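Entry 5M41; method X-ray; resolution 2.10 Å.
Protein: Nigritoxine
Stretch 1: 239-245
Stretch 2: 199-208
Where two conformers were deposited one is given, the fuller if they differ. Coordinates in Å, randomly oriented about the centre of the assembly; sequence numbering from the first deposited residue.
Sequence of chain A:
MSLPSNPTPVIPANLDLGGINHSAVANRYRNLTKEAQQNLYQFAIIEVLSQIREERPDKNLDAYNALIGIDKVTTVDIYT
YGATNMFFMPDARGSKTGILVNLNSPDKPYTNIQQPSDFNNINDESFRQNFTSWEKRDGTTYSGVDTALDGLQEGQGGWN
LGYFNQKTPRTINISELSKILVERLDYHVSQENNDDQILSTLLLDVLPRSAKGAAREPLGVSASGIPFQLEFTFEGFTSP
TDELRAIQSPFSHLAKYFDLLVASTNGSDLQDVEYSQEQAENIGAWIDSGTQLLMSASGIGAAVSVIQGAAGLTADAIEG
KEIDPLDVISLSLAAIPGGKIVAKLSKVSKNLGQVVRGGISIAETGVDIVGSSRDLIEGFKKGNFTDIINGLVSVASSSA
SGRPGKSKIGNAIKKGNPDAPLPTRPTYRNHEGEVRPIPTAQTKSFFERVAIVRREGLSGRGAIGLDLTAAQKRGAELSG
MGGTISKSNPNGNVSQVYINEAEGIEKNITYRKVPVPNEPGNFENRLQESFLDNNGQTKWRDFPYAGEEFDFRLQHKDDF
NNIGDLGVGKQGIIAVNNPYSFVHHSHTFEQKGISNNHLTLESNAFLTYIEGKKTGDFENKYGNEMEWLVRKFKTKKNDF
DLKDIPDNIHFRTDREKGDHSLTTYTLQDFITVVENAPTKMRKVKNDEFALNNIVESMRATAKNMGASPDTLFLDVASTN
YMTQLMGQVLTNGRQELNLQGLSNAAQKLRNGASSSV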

ATOM      1  N   SER A 239     -29.188   5.109   1.208  1.00 51.39           N
ATOM      2  CA  SER A 239     -30.256   5.143   2.211  1.00 49.68           C
ATOM      3  C   SER A 239     -29.706   5.390   3.648  1.00 47.07           C
ATOM      4  O   SER A 239     -28.557   5.085   3.923  1.00 48.18           O
ATOM      5  CB  SER A 239     -31.078   3.852   2.162  1.00 49.24           C
ATOM      6  OG  SER A 239     -30.491   2.820   2.944  1.00 49.91           O
ATOM      7  N   PRO A 240     -30.528   5.959   4.553  1.00 45.44           N
ATOM      8  CA  PRO A 240     -30.051   6.158   5.922  1.00 43.35           C
ATOM      9  C   PRO A 240     -29.419   4.903   6.525  1.00 42.22           C
ATOM     10  O   PRO A 240     -28.327   4.999   7.068  1.00 39.94           O
ATOM     11  CB  PRO A 240     -31.317   6.568   6.674  1.00 44.01           C
ATOM     12  CG  PRO A 240     -32.110   7.320   5.631  1.00 45.19           C
ATOM     13  CD  PRO A 240     -31.859   6.571   4.338  1.00 44.46           C
ATOM     14  N   THR A 241     -30.069   3.743   6.391  1.00 41.86           N
ATOM     15  CA  THR A 241     -29.573   2.484   6.963  1.00 42.06           C
ATOM     16  C   THR A 241     -28.264   2.046   6.307  1.00 42.49           C
ATOM     17  O   THR A 241     -27.353   1.589   6.991  1.00 41.77           O
ATOM     18  CB  THR A 241     -30.652   1.369   6.855  1.00 46.07           C
ATOM     19  OG1 THR A 241     -31.828   1.791   7.555  1.00 46.07           O
ATOM     20  CG2 THR A 241     -30.193   0.033   7.449  1.00 45.74           C
ATOM     21  N   ASP A 242     -28.169   2.181   4.986  1.00 43.27           N
ATOM     22  CA  ASP A 242     -26.942   1.796   4.290  1.00 45.11           C
ATOM     23  C   ASP A 242     -25.769   2.671   4.685  1.00 42.36           C
ATOM     24  O   ASP A 242     -24.673   2.172   4.812  1.00 42.39           O
ATOM     25  CB  ASP A 242     -27.136   1.817   2.774  1.00 47.57           C
ATOM     26  CG  ASP A 242     -27.970   0.628   2.284  1.00 50.63           C
ATOM     27  OD1 ASP A 242     -28.022  -0.401   2.977  1.00 51.09           O
ATOM     28  OD2 ASP A 242     -28.573   0.728   1.216  1.00 54.04           O
ATOM     29  N   GLU A 243     -26.005   3.967   4.878  1.00 41.28           N
ATOM     30  CA  GLU A 243     -24.943   4.860   5.375  1.00 41.14           C
ATOM     31  C   GLU A 243     -24.424   4.408   6.736  1.00 40.90           C
ATOM     32  O   GLU A 243     -23.217   4.425   6.969  1.00 40.37           O
ATOM     33  CB  GLU A 243     -25.418   6.310   5.432  1.00 41.61           C
ATOM     34  CG  GLU A 243     -25.479   6.985   4.069  1.00 45.29           C
ATOM     35  CD  GLU A 243     -24.158   6.919   3.318  1.00 46.85           C
ATOM     36  OE1 GLU A 243     -23.060   7.155   3.913  1.00 46.01           O
ATOM     37  OE2 GLU A 243     -24.221   6.612   2.115  1.00 49.32           O
ATOM     38  N   LEU A 244     -25.317   3.954   7.621  1.00 40.24           N
ATOM     39  CA  LEU A 244     -24.852   3.432   8.921  1.00 37.97           C
ATOM     40  C   LEU A 244     -24.130   2.115   8.746  1.00 40.87           C
ATOM     41  O   LEU A 244     -23.118   1.854   9.426  1.00 40.72           O
ATOM     42  CB  LEU A 244     -25.991   3.275   9.942  1.00 36.33           C
ATOM     43  CG  LEU A 244     -26.758   4.524  10.395  1.00 35.69           C
ATOM     44  CD1 LEU A 244     -27.527   4.212  11.662  1.00 36.43           C
ATOM     45  CD2 LEU A 244     -25.864   5.722  10.688  1.00 33.00           C
ATOM     46  N   ARG A 245     -24.630   1.274   7.843  1.00 40.23           N
ATOM     47  CA  ARG A 245     -23.964   0.012   7.570  1.00 41.94           C
ATOM     48  C   ARG A 245     -22.539   0.242   7.031  1.00 40.54           C
ATOM     49  O   ARG A 245     -21.636  -0.531   7.326  1.00 42.42           O
ATOM     50  CB  ARG A 245     -24.778  -0.836   6.582  1.00 44.16           C
ATOM     51  CG  ARG A 245     -26.057  -1.395   7.192  1.00 46.30           C
ATOM     52  CD  ARG A 245     -26.882  -2.128   6.147  1.00 50.60           C
ATOM     53  NE  ARG A 245     -26.132  -3.223   5.535  1.00 52.89           N
ATOM     54  CZ  ARG A 245     -26.085  -4.460   6.006  1.00 57.53           C
ATOM     55  NH1 ARG A 245     -26.754  -4.794   7.106  1.00 60.22           N
ATOM     56  NH2 ARG A 245     -25.376  -5.370   5.354  1.00 63.11           N
TER
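Stretch 2 (199-208) LSTLLLDVLP

Stretch 2 packs against the first turns of the helix in stretch 1 through a small, mainly apolar contact, centred on L204 and supplemented by a single bridging water, with no direct hydrogen bond between the two segments. The area buried, both sides summed, is 324 Å², and most of it belongs to P240, L244 and L204.

Stretch 1 is helical from P240 to R245. S239 occupies the N-cap position: its OG accepts a hydrogen bond from D242 N at 3.2 Å, while its carbonyl O receives E243 N at 2.9 Å, so both the side chain and the backbone of this serine serve the first turn. The helix continues with L244 N bonded to P240 O (3.2 Å) and R245 N to T241 O (2.9 Å). This periodicity places P240 and L244 one turn apart, and both direct their CA-to-CB bonds toward stretch 2, whereas D242 points away.

Stretch 2 enters as a helix and leaves as a helix, with an irregular segment around L204 and D205. Regular hydrogen bonding loosens there: L203 N reaches S200 O at 3.5 Å and L204 N reaches T201 O at 3.4 Å, both weak bonds, before L207 N bonds to L203 O at 3.1 Å. The nearest pair of CA atoms is that of D205 and P240, 5.9 Å apart. The two segments cross obliquely rather than run alongside each other: S200 and L207 both meet L244, while D205 and P208 meet P240 at the start of the helix.

L204 leaves its backbone sideways, but with chi1 t and chi2 p its end comes nearer to the helix. Its CD1 lies 3.7 Å from P240 CB and 3.7 Å from L244 CD1, fitting between these two side chains, and also approaches T241 N at 3.6 Å. L244 extends the apolar surface: its CD2 is 4.1 Å from L207 CD1, and its CD1 rests 3.7 Å from the carbonyl O of S200. At the other end, the ring of P240 meets that of P208, CG to CG, at 4.1 Å, and P240 CG also lies 3.4 Å from D205 OD1, a close approach without a hydrogen bond.

Water 1 adds a polar link to this packing. It donates to L204 O at 2.9 Å and to P240 O at 2.8 Å, joining two backbone carbonyls that, both being acceptors, could not hydrogen-bond to each other directly.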

ATOM      1  N   LEU A 199     -28.498   5.324  20.598  1.00 40.86           N
ATOM      2  CA  LEU A 199     -27.888   6.445  19.918  1.00 39.82           C
ATOM      3  C   LEU A 199     -27.931   6.331  18.368  1.00 38.64           C
ATOM      4  O   LEU A 199     -28.309   7.286  17.674  1.00 39.32           O
ATOM      5  CB  LEU A 199     -26.449   6.597  20.411  1.00 40.39           C
ATOM      6  CG  LEU A 199     -25.702   7.921  20.333  1.00 40.64           C
ATOM      7  CD1 LEU A 199     -26.576   9.176  20.521  1.00 38.91           C
ATOM      8  CD2 LEU A 199     -24.592   7.873  21.370  1.00 39.68           C
ATOM      9  N   SER A 200     -27.568   5.170  17.826  1.00 38.24           N
ATOM     10  CA  SER A 200     -27.564   5.002  16.378  0.50 38.60           C
ATOM     11  C   SER A 200     -28.989   5.030  15.818  1.00 39.38           C
ATOM     12  O   SER A 200     -29.210   5.526  14.692  1.00 38.61           O
ATOM     13  CB  SER A 200     -26.814   3.728  15.951  0.50 40.06           C
ATOM     14  OG  SER A 200     -27.373   2.558  16.506  0.50 41.78           O
ATOM     15  N   THR A 201     -29.954   4.543  16.597  1.00 38.03           N
ATOM     16  CA  THR A 201     -31.337   4.541  16.176  1.00 38.54           C
ATOM     17  C   THR A 201     -31.912   5.937  16.154  1.00 36.88           C
ATOM     18  O   THR A 201     -32.649   6.299  15.234  1.00 36.45           O
ATOM     19  CB  THR A 201     -32.195   3.676  17.124  1.00 42.70           C
ATOM     20  OG1 THR A 201     -31.779   2.335  16.977  1.00 47.39           O
ATOM     21  CG2 THR A 201     -33.675   3.736  16.753  1.00 43.77           C
ATOM     22  N   LEU A 202     -31.597   6.705  17.190  1.00 36.04           N
ATOM     23  CA  LEU A 202     -32.099   8.068  17.331  1.00 35.58           C
ATOM     24  C   LEU A 202     -31.486   9.069  16.358  1.00 33.74           C
ATOM     25  O   LEU A 202     -31.992  10.190  16.214  1.00 32.30           O
ATOM     26  CB  LEU A 202     -31.935   8.554  18.778  1.00 36.44           C
ATOM     27  CG  LEU A 202     -32.880   7.848  19.774  1.00 39.31           C
ATOM     28  CD1 LEU A 202     -32.518   8.216  21.205  1.00 39.31           C
ATOM     29  CD2 LEU A 202     -34.320   8.198  19.523  1.00 40.05           C
ATOM     30  N   LEU A 203     -30.419   8.656  15.683  1.00 32.85           N
ATOM     31  CA  LEU A 203     -29.730   9.518  14.722  1.00 32.36           C
ATOM     32  C   LEU A 203     -29.884   9.034  13.268  1.00 33.19           C
ATOM     33  O   LEU A 203     -29.450   9.697  12.343  1.00 33.32           O
ATOM     34  CB  LEU A 203     -28.239   9.652  15.099  1.00 32.32           C
ATOM     35  CG  LEU A 203     -27.865  10.461  16.354  1.00 31.59           C
ATOM     36  CD1 LEU A 203     -26.380  10.361  16.646  1.00 32.66           C
ATOM     37  CD2 LEU A 203     -28.246  11.923  16.194  1.00 32.75           C
ATOM     38  N   LEU A 204     -30.467   7.856  13.075  1.00 34.66           N
ATOM     39  CA  LEU A 204     -30.568   7.239  11.738  1.00 34.50           C
ATOM     40  C   LEU A 204     -30.962   8.225  10.638  1.00 34.89           C
ATOM     41  O   LEU A 204     -30.274   8.358   9.620  1.00 33.95           O
ATOM     42  CB  LEU A 204     -31.569   6.063  11.781  1.00 35.70           C
ATOM     43  CG  LEU A 204     -31.935   5.385  10.447  1.00 36.49           C
ATOM     44  CD1 LEU A 204     -30.687   4.746   9.844  1.00 35.74           C
ATOM     45  CD2 LEU A 204     -33.064   4.344  10.610  1.00 35.87           C
ATOM     46  N   ASP A 205     -32.076   8.922  10.833  1.00 36.19           N
ATOM     47  CA  ASP A 205     -32.561   9.846   9.811  1.00 36.18           C
ATOM     48  C   ASP A 205     -32.132  11.290  10.054  1.00 35.60           C
ATOM     49  O   ASP A 205     -32.209  12.092   9.153  1.00 35.42           O
ATOM     50  CB  ASP A 205     -34.072   9.741   9.658  1.00 38.66           C
ATOM     51  CG  ASP A 205     -34.480   8.586   8.736  1.00 42.07           C
ATOM     52  OD1 ASP A 205     -34.571   8.827   7.521  1.00 44.32           O
ATOM     53  OD2 ASP A 205     -34.722   7.452   9.222  1.00 41.96           O
ATOM     54  N   VAL A 206     -31.673  11.608  11.269  1.00 34.59           N
ATOM     55  CA  VAL A 206     -31.152  12.952  11.581  1.00 32.98           C
ATOM     56  C   VAL A 206     -29.872  13.235  10.794  1.00 34.25           C
ATOM     57  O   VAL A 206     -29.680  14.327  10.256  1.00 34.37           O
ATOM     58  CB  VAL A 206     -30.841  13.125  13.100  1.00 32.89           C
ATOM     59  CG1 VAL A 206     -30.225  14.497  13.372  1.00 32.68           C
ATOM     60  CG2 VAL A 206     -32.101  12.951  13.950  1.00 32.01           C
ATOM     61  N   LEU A 207     -28.991  12.248  10.732  1.00 33.35           N
ATOM     62  CA  LEU A 207     -27.671  12.449  10.118  1.00 32.36           C
ATOM     63  C   LEU A 207     -27.722  12.850   8.639  1.00 33.38           C
ATOM     64  O   LEU A 207     -27.107  13.852   8.261  1.00 33.54           O
ATOM     65  CB  LEU A 207     -26.796  11.207  10.335  1.00 31.19           C
ATOM     66  CG  LEU A 207     -26.379  11.001  11.795  1.00 31.48           C
ATOM     67  CD1 LEU A 207     -25.805   9.585  12.039  1.00 30.19           C
ATOM     68  CD2 LEU A 207     -25.385  12.104  12.156  1.00 29.51           C
ATOM     69  N   PRO A 208     -28.457  12.080   7.786  1.00 35.17           N
ATOM     70  CA  PRO A 208     -28.589  12.494   6.384  1.00 35.55           C
ATOM     71  C   PRO A 208     -29.259  13.860   6.219  1.00 34.92           C
ATOM     72  O   PRO A 208     -28.916  14.598   5.304  1.00 36.07           O
ATOM     73  CB  PRO A 208     -29.495  11.394   5.759  1.00 38.41           C
ATOM     74  CG  PRO A 208     -30.101  10.638   6.900  1.00 36.76           C
ATOM     75  CD  PRO A 208     -29.129  10.791   8.044  1.00 35.07           C
TER
HETATM   76  O   HOH W   1     -27.844   7.424   8.401  1.00 24.69           O